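Local coordinates for protein cysteine desulfurase (Stenotrophomonas maltophilia, PDB 6WCI) that probably removes sulfur from L-cysteine, using pyridoxal 5'-phosphate as cofactor, leaving L-alanine and passing the sulfur to a carrier, at residues B[340-345]-B[355-360]; B[333-338]-B[410-415]; B[133-138]-B[158-163]; B[214-219]-B[237-242]. One frame throughout, in Å; residues are numbered along the deposited sequence. Where two conformers were deposited one is given.

Interaction 1: residues B[340-345]-B[355-360]; sequences DGLRII and VSFLID
Arg-343 and Leu-358 bond to each other twice through their backbones: Arg-343 N donates to Leu-358 O at 2.9 Å, nearly straight at 173°, and Leu-358 N returns a bond of 2.8 Å to Arg-343 O. At the open end of the hairpin, Asp-360 N donates to Gly-341 O at 3.1 Å. In the other direction Ile-345 N donates to Ser-356 O, and beyond it a water accepts from Ser-356 N and lies 3.0 Å from Ile-345 O. The two strands form an antiparallel beta hairpin at the margin of the smaller mixed sheet, with 342-345 outermost and 355-359 bonded on its other edge to strand 397-401. Leu-342, Ile-344, Phe-357 and Ile-359 share one face. There Leu-342 CD1 is the main touching atom, lying 3.7 Å from Phe-357 CD2, oblique to the ring, and 3.9 Å from Ile-359 CG1. Phe-357 CB comes within 3.3 Å of Arg-343 O. Helices 318-336 and 408-422 pack on this face. On the other face Ile-345 CD1 approaches Leu-358 CG at 4.3 Å, while Ile-345 CG1 lies over the centre of the Arg-343 guanidinium.

Interaction 2: residues B[333-338]-B[410-415]; sequences TEELRR and EIERFM
Met-415 and Leu-336 meet through their torsions: Met-415 CG is anti to its carbonyl carbon (chi1 -52°) and a second bend at chi2 carries SD toward Leu-336, whose own CG is anti to its backbone N (chi1 -154°), with CD1 on the side of Met-415. This is helix-to-helix packing, joining the C-terminal end of helix 318-336 to helix 408-422 over one face of the smaller mixed sheet. The two side chains cross at about a right angle, with Met-415 CE 3.8 Å and SD 3.9 Å from Leu-336 CD1. The same methyl carbon, Met-415 CE, lies 4.1 Å from Glu-335 CB, so the thioether end spans both neighbouring residues of the first helix. On the sheet side, Leu-336 packs on Val-355 and Phe-357. At the outer margin the Glu-335 and Glu-412 side chains come near each other, but both are modelled in two conformers, so the approach of their carboxylates is tentative. In the conformer described, Glu-335 is bonded weakly to Arg-338, which also pairs with Glu-334, and Glu-412 OE1 is hydrogen-bonded to His-331. On the inner side Leu-336 CD1 reaches the edge of the Phe-414 ring near its plane, 4.1 Å from CE1.

Interaction 3: residues B[133-138]-B[158-163]; sequences GDVILI and GATIRV
Val-135 to Ile-138 run parallel to Thr-160 to Val-163, the strand axes 4.6 Å apart at closest approach and 32° from parallel, with four backbone hydrogen bonds from Thr-160 N to Asp-134 O through Ile-138 N to Arg-162 O. This is a beta-alpha-beta unit, connected by helix 148-157, at the margin of the seven-stranded sheet. On one face Arg-162 lies across Val-135. Its CB is 3.7 Å from Val-135 CG1; the bend at chi3 (-61°) turns NE back, and the guanidinium follows, with Val-135 CG1 4.0 Å above its plane, over the centre. Val-135 CG2 also touches Thr-160 OG1 at 3.5 Å. Leu-137 CD1 packs against the aliphatic part of Arg-162, 3.8 Å from CG, and comes within 3.2 Å of Arg-162 O. The opposite face carries Ile-138 and Ile-161, where Ile-138 CD1 fits between two branches of Ile-161, 3.6 Å from CG2 and 3.7 Å from CD1. Phe-281 of the second subunit packs on both isoleucines, drawing this face into the dimer. The Arg-162 guanidinium thus has one face covered by Val-135 while its NH1 bonds to Thr-182 OG1, which would limit rotation of the charged group.

Interaction 4: residues B[214-219]-B[237-242]; sequences GIITVV and CDFYAI
Strands 216-219 and 239-242 are neighbouring parallel strands of the large sheet in the class-V aminotransferase fold, joined through helix 232-235 as a beta-alpha-beta unit. Val-219 bonds through both its N and its O, the N donating to Phe-239 O at 2.9 Å and the O accepting from Ala-241 N at 3.0 Å. Where the second strand begins, side chains take over: Asp-238 OD2 receives Thr-217 N at 2.9 Å through its anti lone pair, and Thr-217 OG1 accepts from Asp-238 N at 3.2 Å. Thr-217 OG1 can face that N-H because it lies between its own backbone N and carbonyl carbon (chi1 50°). A water lies between Asp-238 OD2 and Ile-215 O, within hydrogen-bonding distance of each. The Ile-216 and Asp-238 side chains cross at about a right angle, Ile-216 CD1 3.6 Å from Asp-238 CG, and Ile-216 CG2 meets the Phe-239 ring at the edge, in plane, 3.8 Å from CE2. On the face opposite Phe-239, Val-219 CG1 sits 3.5 Å from Tyr-240 CE2, with CG2 against Cys-237 CB. Asp-238 OD1 is gripped by Arg-211 in a salt bridge and by His-262 in a hydrogen bond. Such donors around a buried carboxylate would be expected to stabilise its ionised form.

How the interactions relate
Along the chain interaction 3 comes first, then interaction 4, and the hairpin of interaction 1 is nested inside the loop closed by interaction 2. Interactions 3 and 4 belong to the same seven-stranded sheet, their centres about 16 Å apart; strand 185-191 separates 135-138 from 216-219. Interactions 1 and 2 lie in the other sheet and its helical cover, about 12 Å between centres, and touch directly where Leu-336 packs on Leu-342 and Val-355. Helix 318-336 is followed, after a short loop, by strand 342-345. The two groups are more than 30 Å apart between centres, so the contacts sample separate sheet-and-helix layers of one PLP-dependent fold, with interaction 3 reaching the second subunit.

Interaction 1: residues B[340-345]-B[355-360]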
loop_
_atom_site.group_PDB
_atom_site.type_symbol
_atom_site.label_atom_id
_atom_site.label_comp_id
_atom_site.label_asym_id
_atom_site.label_seq_id
_atom_site.Cartn_x
_atom_site.Cartn_y
_atom_site.Cartn_z
ATOM N N ASP B 340 26.696 -7.853 -33.909
ATOM C CA ASP B 340 26.167 -8.208 -35.216
ATOM C C ASP B 340 24.788 -8.842 -35.078
ATOM O O ASP B 340 24.563 -9.690 -34.208
ATOM C CB ASP B 340 27.132 -9.153 -35.929
ATOM C CG ASP B 340 26.718 -9.437 -37.351
ATOM O OD1 ASP B 340 26.460 -8.473 -38.102
ATOM O OD2 ASP B 340 26.653 -10.629 -37.717
ATOM N N GLY B 341 23.863 -8.423 -35.940
ATOM C CA GLY B 341 22.506 -8.916 -35.887
ATOM C C GLY B 341 21.676 -8.367 -34.750
ATOM O O GLY B 341 20.609 -8.921 -34.457
ATOM N N LEU B 342 22.124 -7.296 -34.101
ATOM C CA LEU B 342 21.425 -6.741 -32.952
ATOM C C LEU B 342 20.492 -5.625 -33.402
ATOM O O LEU B 342 20.884 -4.748 -34.179
ATOM C CB LEU B 342 22.412 -6.216 -31.908
ATOM C CG LEU B 342 21.766 -5.697 -30.615
ATOM C CD1 LEU B 342 22.527 -6.202 -29.397
ATOM C CD2 LEU B 342 21.703 -4.179 -30.615
ATOM N N ARG B 343 19.267 -5.657 -32.890
ATOM C CA ARG B 343 18.221 -4.704 -33.231
ATOM C C ARG B 343 17.727 -4.052 -31.948
ATOM O O ARG B 343 17.309 -4.749 -31.020
ATOM C CB ARG B 343 17.090 -5.419 -33.971
ATOM C CG ARG B 343 15.727 -4.788 -33.877
ATOM C CD ARG B 343 14.921 -5.229 -35.081
ATOM N NE ARG B 343 13.490 -4.941 -35.036
ATOM C CZ ARG B 343 12.953 -3.729 -34.938
ATOM N NH1 ARG B 343 13.721 -2.652 -34.809
ATOM N NH2 ARG B 343 11.637 -3.598 -34.947
ATOM N N ILE B 344 17.810 -2.726 -31.886
ATOM C CA ILE B 344 17.339 -1.958 -30.739
ATOM C C ILE B 344 15.923 -1.487 -31.032
ATOM O O ILE B 344 15.674 -0.823 -32.042
ATOM C CB ILE B 344 18.263 -0.768 -30.446
ATOM C CG1 ILE B 344 19.625 -1.258 -29.940
ATOM C CG2 ILE B 344 17.616 0.170 -29.441
ATOM C CD1 ILE B 344 20.702 -0.181 -29.890
ATOM N N ILE B 345 14.992 -1.821 -30.149
ATOM C CA ILE B 345 13.595 -1.441 -30.304
ATOM C C ILE B 345 13.378 -0.201 -29.446
ATOM O O ILE B 345 13.215 -0.284 -28.224
ATOM C CB ILE B 345 12.657 -2.591 -29.938
ATOM C CG1 ILE B 345 12.758 -3.672 -31.015
ATOM C CG2 ILE B 345 11.219 -2.102 -29.818
ATOM C CD1 ILE B 345 12.259 -5.017 -30.580
ATOM N N VAL B 355 17.245 0.263 -22.750
ATOM C CA VAL B 355 17.522 -0.320 -24.062
ATOM C C VAL B 355 16.861 -1.690 -24.132
ATOM O O VAL B 355 17.295 -2.627 -23.452
ATOM C CB VAL B 355 19.028 -0.435 -24.338
ATOM C CG1 VAL B 355 19.253 -1.141 -25.658
ATOM C CG2 VAL B 355 19.695 0.936 -24.320
ATOM N N SER B 356 15.819 -1.811 -24.949
ATOM C CA SER B 356 15.226 -3.100 -25.269
ATOM C C SER B 356 15.757 -3.538 -26.630
ATOM O O SER B 356 15.768 -2.741 -27.572
ATOM C CB SER B 356 13.698 -3.016 -25.292
ATOM O OG SER B 356 13.159 -2.779 -23.995
ATOM N N PHE B 357 16.195 -4.791 -26.737
ATOM C CA PHE B 357 16.862 -5.229 -27.959
ATOM C C PHE B 357 16.583 -6.700 -28.232
ATOM O O PHE B 357 16.190 -7.462 -27.343
ATOM C CB PHE B 357 18.380 -4.996 -27.896
ATOM C CG PHE B 357 19.080 -5.824 -26.846
ATOM C CD1 PHE B 357 19.167 -5.378 -25.540
ATOM C CD2 PHE B 357 19.651 -7.045 -27.167
ATOM C CE1 PHE B 357 19.807 -6.136 -24.571
ATOM C CE2 PHE B 357 20.286 -7.807 -26.204
ATOM C CZ PHE B 357 20.366 -7.351 -24.905
ATOM N N LEU B 358 16.793 -7.080 -29.490
ATOM C CA LEU B 358 16.732 -8.460 -29.936
ATOM C C LEU B 358 18.013 -8.781 -30.691
ATOM O O LEU B 358 18.725 -7.884 -31.151
ATOM C CB LEU B 358 15.521 -8.718 -30.844
ATOM C CG LEU B 358 14.136 -8.840 -30.208
ATOM C CD1 LEU B 358 13.123 -9.157 -31.284
ATOM C CD2 LEU B 358 14.141 -9.925 -29.151
ATOM N N ILE B 359 18.306 -10.072 -30.818
ATOM C CA ILE B 359 19.434 -10.537 -31.620
ATOM C C ILE B 359 18.971 -11.710 -32.475
ATOM O O ILE B 359 18.239 -12.585 -31.999
ATOM C CB ILE B 359 20.641 -10.930 -30.738
ATOM C CG1 ILE B 359 21.077 -9.744 -29.870
ATOM C CG2 ILE B 359 21.802 -11.388 -31.598
ATOM C CD1 ILE B 359 22.106 -10.079 -28.820
ATOM N N ASP B 360 19.390 -11.715 -33.743
ATOM C CA ASP B 360 19.038 -12.792 -34.664
ATOM C C ASP B 360 19.597 -14.127 -34.188
ATOM O O ASP B 360 20.801 -14.262 -33.943
ATOM C CB ASP B 360 19.572 -12.486 -36.066
ATOM C CG ASP B 360 18.541 -11.826 -36.957
ATOM O OD1 ASP B 360 17.331 -12.093 -36.783
ATOM O OD2 ASP B 360 18.947 -11.045 -37.844
HETATM O O HOH W 1 15.164 0.787 -26.156
#

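Interaction 2: residues B[333-338]-B[410-415]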
loop_
_atom_site.group_PDB
_atom_site.type_symbol
_atom_site.label_atom_id
_atom_site.label_comp_id
_atom_site.label_asym_id
_atom_site.label_seq_id
_atom_site.Cartn_x
_atom_site.Cartn_y
_atom_site.Cartn_z
ATOM N N THR B 333 24.957 2.163 -25.730
ATOM C CA THR B 333 24.331 2.028 -27.040
ATOM C C THR B 333 25.382 1.927 -28.140
ATOM O O THR B 333 25.233 1.132 -29.076
ATOM C CB THR B 333 23.389 3.206 -27.313
ATOM O OG1 THR B 333 22.325 3.214 -26.349
ATOM C CG2 THR B 333 22.799 3.117 -28.726
ATOM N N GLU B 334 26.447 2.729 -28.046
ATOM C CA GLU B 334 27.501 2.686 -29.058
ATOM C C GLU B 334 28.139 1.305 -29.111
ATOM O O GLU B 334 28.337 0.739 -30.189
ATOM C CB GLU B 334 28.548 3.762 -28.767
ATOM C CG GLU B 334 29.590 3.941 -29.863
ATOM C CD GLU B 334 30.591 5.035 -29.539
ATOM O OE1 GLU B 334 30.671 5.439 -28.360
ATOM O OE2 GLU B 334 31.297 5.493 -30.462
ATOM N N GLU B 335 28.449 0.737 -27.948
ATOM C CA GLU B 335 29.015 -0.606 -27.920
ATOM C C GLU B 335 27.973 -1.665 -28.267
ATOM O O GLU B 335 28.306 -2.677 -28.891
ATOM C CB GLU B 335 29.634 -0.889 -26.548
ATOM C CG GLU B 335 30.620 0.173 -26.069
ATOM C CD GLU B 335 31.850 0.280 -26.954
ATOM O OE1 GLU B 335 32.200 1.405 -27.373
ATOM O OE2 GLU B 335 32.459 -0.771 -27.234
ATOM N N LEU B 336 26.707 -1.458 -27.884
ATOM C CA LEU B 336 25.693 -2.451 -28.231
ATOM C C LEU B 336 25.500 -2.543 -29.741
ATOM O O LEU B 336 25.364 -3.643 -30.289
ATOM C CB LEU B 336 24.363 -2.134 -27.550
ATOM C CG LEU B 336 23.460 -3.351 -27.320
ATOM C CD1 LEU B 336 24.037 -4.272 -26.238
ATOM C CD2 LEU B 336 22.047 -2.923 -26.964
ATOM N N ARG B 337 25.495 -1.399 -30.432
ATOM C CA ARG B 337 25.277 -1.393 -31.876
ATOM C C ARG B 337 26.413 -2.056 -32.647
ATOM O O ARG B 337 26.251 -2.332 -33.840
ATOM C CB ARG B 337 25.066 0.041 -32.375
ATOM C CG ARG B 337 23.726 0.645 -31.992
ATOM C CD ARG B 337 23.437 1.926 -32.755
ATOM N NE ARG B 337 22.119 2.474 -32.436
ATOM C CZ ARG B 337 20.969 2.012 -32.928
ATOM N NH1 ARG B 337 20.967 0.981 -33.764
ATOM N NH2 ARG B 337 19.811 2.575 -32.581
ATOM N N ARG B 338 27.549 -2.320 -31.998
ATOM C CA ARG B 338 28.618 -3.102 -32.609
ATOM C C ARG B 338 28.301 -4.591 -32.656
ATOM O O ARG B 338 29.008 -5.337 -33.339
ATOM C CB ARG B 338 29.938 -2.880 -31.854
ATOM C CG ARG B 338 30.330 -1.413 -31.663
ATOM C CD ARG B 338 31.705 -1.266 -31.012
ATOM N NE ARG B 338 31.942 0.090 -30.517
ATOM C CZ ARG B 338 32.355 1.110 -31.266
ATOM N NH1 ARG B 338 32.587 0.943 -32.562
ATOM N NH2 ARG B 338 32.540 2.304 -30.716
ATOM N N GLU B 410 31.111 -1.669 -15.711
ATOM C CA GLU B 410 30.045 -2.662 -15.806
ATOM C C GLU B 410 29.543 -2.803 -17.235
ATOM O O GLU B 410 29.268 -3.916 -17.692
ATOM C CB GLU B 410 28.883 -2.290 -14.885
ATOM C CG GLU B 410 29.106 -2.620 -13.413
ATOM C CD GLU B 410 27.969 -2.102 -12.573
ATOM O OE1 GLU B 410 27.263 -1.198 -13.072
ATOM O OE2 GLU B 410 27.769 -2.596 -11.437
ATOM N N ILE B 411 29.386 -1.679 -17.941
ATOM C CA ILE B 411 28.981 -1.729 -19.348
ATOM C C ILE B 411 29.921 -2.634 -20.135
ATOM O O ILE B 411 29.482 -3.494 -20.908
ATOM C CB ILE B 411 28.933 -0.313 -19.952
ATOM C CG1 ILE B 411 27.767 0.487 -19.368
ATOM C CG2 ILE B 411 28.807 -0.378 -21.486
ATOM C CD1 ILE B 411 27.818 1.967 -19.677
ATOM N N GLU B 412 31.231 -2.474 -19.926
ATOM C CA GLU B 412 32.190 -3.292 -20.667
ATOM C C GLU B 412 32.110 -4.753 -20.239
ATOM O O GLU B 412 32.117 -5.650 -21.090
ATOM C CB GLU B 412 33.608 -2.746 -20.488
ATOM C CG GLU B 412 33.840 -1.366 -21.108
ATOM C CD GLU B 412 33.732 -1.361 -22.635
ATOM O OE1 GLU B 412 33.468 -0.285 -23.211
ATOM O OE2 GLU B 412 33.908 -2.427 -23.259
ATOM N N ARG B 413 32.005 -5.009 -18.928
ATOM C CA ARG B 413 31.798 -6.372 -18.437
ATOM C C ARG B 413 30.541 -6.990 -19.039
ATOM O O ARG B 413 30.504 -8.193 -19.320
ATOM C CB ARG B 413 31.691 -6.375 -16.910
ATOM C CG ARG B 413 32.936 -5.921 -16.169
ATOM C CD ARG B 413 32.784 -6.174 -14.671
ATOM N NE ARG B 413 32.345 -7.544 -14.409
ATOM C CZ ARG B 413 33.160 -8.592 -14.387
ATOM N NH1 ARG B 413 34.456 -8.423 -14.595
ATOM N NH2 ARG B 413 32.682 -9.807 -14.151
ATOM N N PHE B 414 29.491 -6.184 -19.213
ATOM C CA PHE B 414 28.250 -6.672 -19.803
ATOM C C PHE B 414 28.479 -7.165 -21.231
ATOM O O PHE B 414 28.051 -8.264 -21.602
ATOM C CB PHE B 414 27.201 -5.556 -19.772
ATOM C CG PHE B 414 25.924 -5.886 -20.498
ATOM C CD1 PHE B 414 25.817 -5.712 -21.874
ATOM C CD2 PHE B 414 24.819 -6.348 -19.799
ATOM C CE1 PHE B 414 24.641 -6.011 -22.532
ATOM C CE2 PHE B 414 23.640 -6.646 -20.449
ATOM C CZ PHE B 414 23.546 -6.478 -21.815
ATOM N N MET B 415 29.134 -6.350 -22.054
ATOM C CA MET B 415 29.314 -6.714 -23.455
ATOM C C MET B 415 30.148 -7.976 -23.601
ATOM O O MET B 415 29.927 -8.764 -24.529
ATOM C CB MET B 415 29.955 -5.556 -24.208
ATOM C CG MET B 415 29.214 -4.265 -24.007
ATOM S SD MET B 415 27.673 -4.242 -24.946
ATOM C CE MET B 415 26.862 -2.803 -24.250
#

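Interaction 3: residues B[133-138]-B[158-163]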
loop_
_atom_site.group_PDB
_atom_site.type_symbol
_atom_site.label_atom_id
_atom_site.label_comp_id
_atom_site.label_asym_id
_atom_site.label_seq_id
_atom_site.Cartn_x
_atom_site.Cartn_y
_atom_site.Cartn_z
ATOM N N GLY B 133 -20.181 6.752 -26.080
ATOM C CA GLY B 133 -19.835 7.719 -27.093
ATOM C C GLY B 133 -18.539 8.461 -26.815
ATOM O O GLY B 133 -17.859 8.876 -27.758
ATOM N N ASP B 134 -18.186 8.637 -25.546
ATOM C CA ASP B 134 -16.926 9.276 -25.208
ATOM C C ASP B 134 -15.754 8.365 -25.564
ATOM O O ASP B 134 -15.862 7.136 -25.566
ATOM C CB ASP B 134 -16.860 9.620 -23.720
ATOM C CG ASP B 134 -17.925 10.620 -23.279
ATOM O OD1 ASP B 134 -18.343 11.473 -24.083
ATOM O OD2 ASP B 134 -18.322 10.561 -22.089
ATOM N N VAL B 135 -14.616 8.980 -25.843
ATOM C CA VAL B 135 -13.429 8.254 -26.264
ATOM C C VAL B 135 -12.322 8.510 -25.264
ATOM O O VAL B 135 -12.100 9.658 -24.863
ATOM C CB VAL B 135 -13.004 8.667 -27.682
ATOM C CG1 VAL B 135 -11.647 8.042 -28.046
ATOM C CG2 VAL B 135 -14.086 8.256 -28.653
ATOM N N ILE B 136 -11.662 7.434 -24.836
ATOM C CA ILE B 136 -10.425 7.498 -24.070
ATOM C C ILE B 136 -9.288 7.188 -25.035
ATOM O O ILE B 136 -9.285 6.140 -25.694
ATOM C CB ILE B 136 -10.429 6.503 -22.899
ATOM C CG1 ILE B 136 -11.633 6.742 -21.975
ATOM C CG2 ILE B 136 -9.105 6.568 -22.121
ATOM C CD1 ILE B 136 -11.809 5.660 -20.929
ATOM N N LEU B 137 -8.332 8.096 -25.134
ATOM C CA LEU B 137 -7.225 7.947 -26.073
ATOM C C LEU B 137 -6.002 7.502 -25.279
ATOM O O LEU B 137 -5.626 8.157 -24.302
ATOM C CB LEU B 137 -6.971 9.256 -26.820
ATOM C CG LEU B 137 -5.950 9.221 -27.961
ATOM C CD1 LEU B 137 -6.413 8.271 -29.049
ATOM C CD2 LEU B 137 -5.718 10.612 -28.530
ATOM N N ILE B 138 -5.419 6.368 -25.672
ATOM C CA ILE B 138 -4.305 5.735 -24.965
ATOM C C ILE B 138 -3.203 5.470 -25.975
ATOM O O ILE B 138 -3.480 4.937 -27.053
ATOM C CB ILE B 138 -4.729 4.405 -24.308
ATOM C CG1 ILE B 138 -6.032 4.580 -23.505
ATOM C CG2 ILE B 138 -3.581 3.814 -23.479
ATOM C CD1 ILE B 138 -6.555 3.282 -22.922
ATOM N N GLY B 158 -19.384 2.338 -21.142
ATOM C CA GLY B 158 -19.621 2.384 -22.562
ATOM C C GLY B 158 -18.713 3.326 -23.316
ATOM O O GLY B 158 -18.893 3.489 -24.526
ATOM N N ALA B 159 -17.767 3.980 -22.644
ATOM C CA ALA B 159 -16.748 4.718 -23.373
ATOM C C ALA B 159 -15.970 3.761 -24.265
ATOM O O ALA B 159 -15.909 2.558 -24.011
ATOM C CB ALA B 159 -15.799 5.436 -22.418
ATOM N N THR B 160 -15.414 4.292 -25.345
ATOM C CA THR B 160 -14.600 3.494 -26.243
ATOM C C THR B 160 -13.153 3.951 -26.143
ATOM O O THR B 160 -12.871 5.111 -25.834
ATOM C CB THR B 160 -15.101 3.583 -27.691
ATOM O OG1 THR B 160 -14.733 4.842 -28.267
ATOM C CG2 THR B 160 -16.619 3.446 -27.726
ATOM N N ILE B 161 -12.234 3.014 -26.378
ATOM C CA ILE B 161 -10.804 3.280 -26.308
ATOM C C ILE B 161 -10.258 3.380 -27.725
ATOM O O ILE B 161 -10.529 2.514 -28.566
ATOM C CB ILE B 161 -10.081 2.186 -25.511
ATOM C CG1 ILE B 161 -10.452 2.284 -24.023
ATOM C CG2 ILE B 161 -8.576 2.283 -25.714
ATOM C CD1 ILE B 161 -9.693 1.326 -23.162
ATOM N N ARG B 162 -9.485 4.432 -27.988
ATOM C CA ARG B 162 -8.828 4.640 -29.271
ATOM C C ARG B 162 -7.330 4.751 -29.029
ATOM O O ARG B 162 -6.899 5.268 -27.997
ATOM C CB ARG B 162 -9.379 5.903 -29.952
ATOM C CG ARG B 162 -8.749 6.271 -31.279
ATOM C CD ARG B 162 -9.285 7.611 -31.745
ATOM N NE ARG B 162 -10.732 7.582 -31.946
ATOM C CZ ARG B 162 -11.482 8.671 -32.096
ATOM N NH1 ARG B 162 -10.906 9.867 -32.054
ATOM N NH2 ARG B 162 -12.800 8.569 -32.281
ATOM N N VAL B 163 -6.526 4.247 -29.967
ATOM C CA VAL B 163 -5.080 4.112 -29.761
ATOM C C VAL B 163 -4.344 5.230 -30.482
ATOM O O VAL B 163 -4.619 5.514 -31.652
ATOM C CB VAL B 163 -4.563 2.739 -30.230
ATOM C CG1 VAL B 163 -3.049 2.627 -29.968
ATOM C CG2 VAL B 163 -5.288 1.619 -29.516
#

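Interaction 4: residues B[214-219]-B[237-242]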
loop_
_atom_site.group_PDB
_atom_site.type_symbol
_atom_site.label_atom_id
_atom_site.label_comp_id
_atom_site.label_asym_id
_atom_site.label_seq_id
_atom_site.Cartn_x
_atom_site.Cartn_y
_atom_site.Cartn_z
ATOM N N GLY B 214 -10.036 20.508 -24.689
ATOM C CA GLY B 214 -10.837 19.990 -23.592
ATOM C C GLY B 214 -10.597 18.524 -23.299
ATOM O O GLY B 214 -11.544 17.794 -22.984
ATOM N N ILE B 215 -9.351 18.073 -23.390
ATOM C CA ILE B 215 -9.018 16.668 -23.187
ATOM C C ILE B 215 -8.184 16.540 -21.918
ATOM O O ILE B 215 -7.098 17.129 -21.810
ATOM C CB ILE B 215 -8.285 16.084 -24.403
ATOM C CG1 ILE B 215 -9.211 16.091 -25.623
ATOM C CG2 ILE B 215 -7.783 14.679 -24.094
ATOM C CD1 ILE B 215 -8.540 15.667 -26.914
ATOM N N ILE B 216 -8.694 15.771 -20.954
ATOM C CA ILE B 216 -7.962 15.525 -19.718
ATOM C C ILE B 216 -6.741 14.657 -20.001
ATOM O O ILE B 216 -6.813 13.677 -20.754
ATOM C CB ILE B 216 -8.875 14.854 -18.678
ATOM C CG1 ILE B 216 -10.020 15.795 -18.267
ATOM C CG2 ILE B 216 -8.051 14.385 -17.482
ATOM C CD1 ILE B 216 -9.556 17.140 -17.718
ATOM N N THR B 217 -5.614 14.999 -19.386
ATOM C CA THR B 217 -4.385 14.229 -19.550
ATOM C C THR B 217 -4.001 13.547 -18.245
ATOM O O THR B 217 -3.894 14.204 -17.203
ATOM C CB THR B 217 -3.231 15.105 -20.031
ATOM O OG1 THR B 217 -3.128 16.282 -19.218
ATOM C CG2 THR B 217 -3.437 15.502 -21.472
ATOM N N VAL B 218 -3.783 12.233 -18.318
ATOM C CA VAL B 218 -3.212 11.440 -17.236
ATOM C C VAL B 218 -1.813 10.998 -17.670
ATOM O O VAL B 218 -1.660 10.178 -18.586
ATOM C CB VAL B 218 -4.098 10.234 -16.891
ATOM C CG1 VAL B 218 -3.507 9.472 -15.728
ATOM C CG2 VAL B 218 -5.530 10.699 -16.571
ATOM N N VAL B 219 -0.786 11.545 -17.029
ATOM C CA VAL B 219 0.595 11.325 -17.441
ATOM C C VAL B 219 1.240 10.336 -16.477
ATOM O O VAL B 219 1.252 10.553 -15.255
ATOM C CB VAL B 219 1.385 12.643 -17.502
ATOM C CG1 VAL B 219 2.829 12.375 -17.829
ATOM C CG2 VAL B 219 0.775 13.581 -18.530
ATOM N N CYS B 237 -0.315 19.244 -17.137
ATOM C CA CYS B 237 -1.210 18.102 -17.215
ATOM C C CYS B 237 -2.272 18.204 -16.121
ATOM O O CYS B 237 -2.183 19.042 -15.222
ATOM C CB CYS B 237 -0.423 16.797 -17.094
ATOM S SG CYS B 237 0.560 16.623 -15.558
ATOM N N ASP B 238 -3.296 17.348 -16.211
ATOM C CA ASP B 238 -4.321 17.291 -15.168
ATOM C C ASP B 238 -3.978 16.333 -14.026
ATOM O O ASP B 238 -4.437 16.543 -12.894
ATOM C CB ASP B 238 -5.664 16.880 -15.773
ATOM C CG ASP B 238 -6.143 17.860 -16.820
ATOM O OD1 ASP B 238 -6.627 18.945 -16.429
ATOM O OD2 ASP B 238 -5.988 17.555 -18.030
ATOM N N PHE B 239 -3.214 15.279 -14.304
ATOM C CA PHE B 239 -2.877 14.237 -13.339
ATOM C C PHE B 239 -1.512 13.673 -13.699
ATOM O O PHE B 239 -1.278 13.371 -14.863
ATOM C CB PHE B 239 -3.862 13.065 -13.368
ATOM C CG PHE B 239 -5.282 13.430 -13.045
ATOM C CD1 PHE B 239 -5.732 13.426 -11.730
ATOM C CD2 PHE B 239 -6.177 13.719 -14.054
ATOM C CE1 PHE B 239 -7.054 13.744 -11.434
ATOM C CE2 PHE B 239 -7.496 14.032 -13.770
ATOM C CZ PHE B 239 -7.936 14.045 -12.453
ATOM N N TYR B 240 -0.659 13.445 -12.690
ATOM C CA TYR B 240 0.680 12.897 -12.891
ATOM C C TYR B 240 0.970 11.866 -11.805
ATOM O O TYR B 240 0.830 12.164 -10.614
ATOM C CB TYR B 240 1.723 14.022 -12.874
ATOM C CG TYR B 240 3.108 13.655 -13.380
ATOM C CD1 TYR B 240 4.037 13.041 -12.553
ATOM C CD2 TYR B 240 3.491 13.956 -14.682
ATOM C CE1 TYR B 240 5.324 12.726 -13.025
ATOM C CE2 TYR B 240 4.758 13.649 -15.155
ATOM C CZ TYR B 240 5.667 13.033 -14.330
ATOM O OH TYR B 240 6.925 12.733 -14.824
ATOM N N ALA B 241 1.350 10.653 -12.215
ATOM C CA ALA B 241 1.521 9.510 -11.321
ATOM C C ALA B 241 2.978 9.048 -11.283
ATOM O O ALA B 241 3.615 8.903 -12.328
ATOM C CB ALA B 241 0.633 8.349 -11.776
ATOM N N ILE B 242 3.499 8.776 -10.082
ATOM C CA ILE B 242 4.858 8.264 -9.918
ATOM C C ILE B 242 4.828 7.069 -8.977
ATOM O O ILE B 242 3.843 6.824 -8.278
ATOM C CB ILE B 242 5.838 9.332 -9.386
ATOM C CG1 ILE B 242 5.380 9.825 -8.018
ATOM C CG2 ILE B 242 5.962 10.488 -10.370
ATOM C CD1 ILE B 242 6.403 10.670 -7.275
HETATM O O HOH W 2 -6.478 19.049 -20.183
#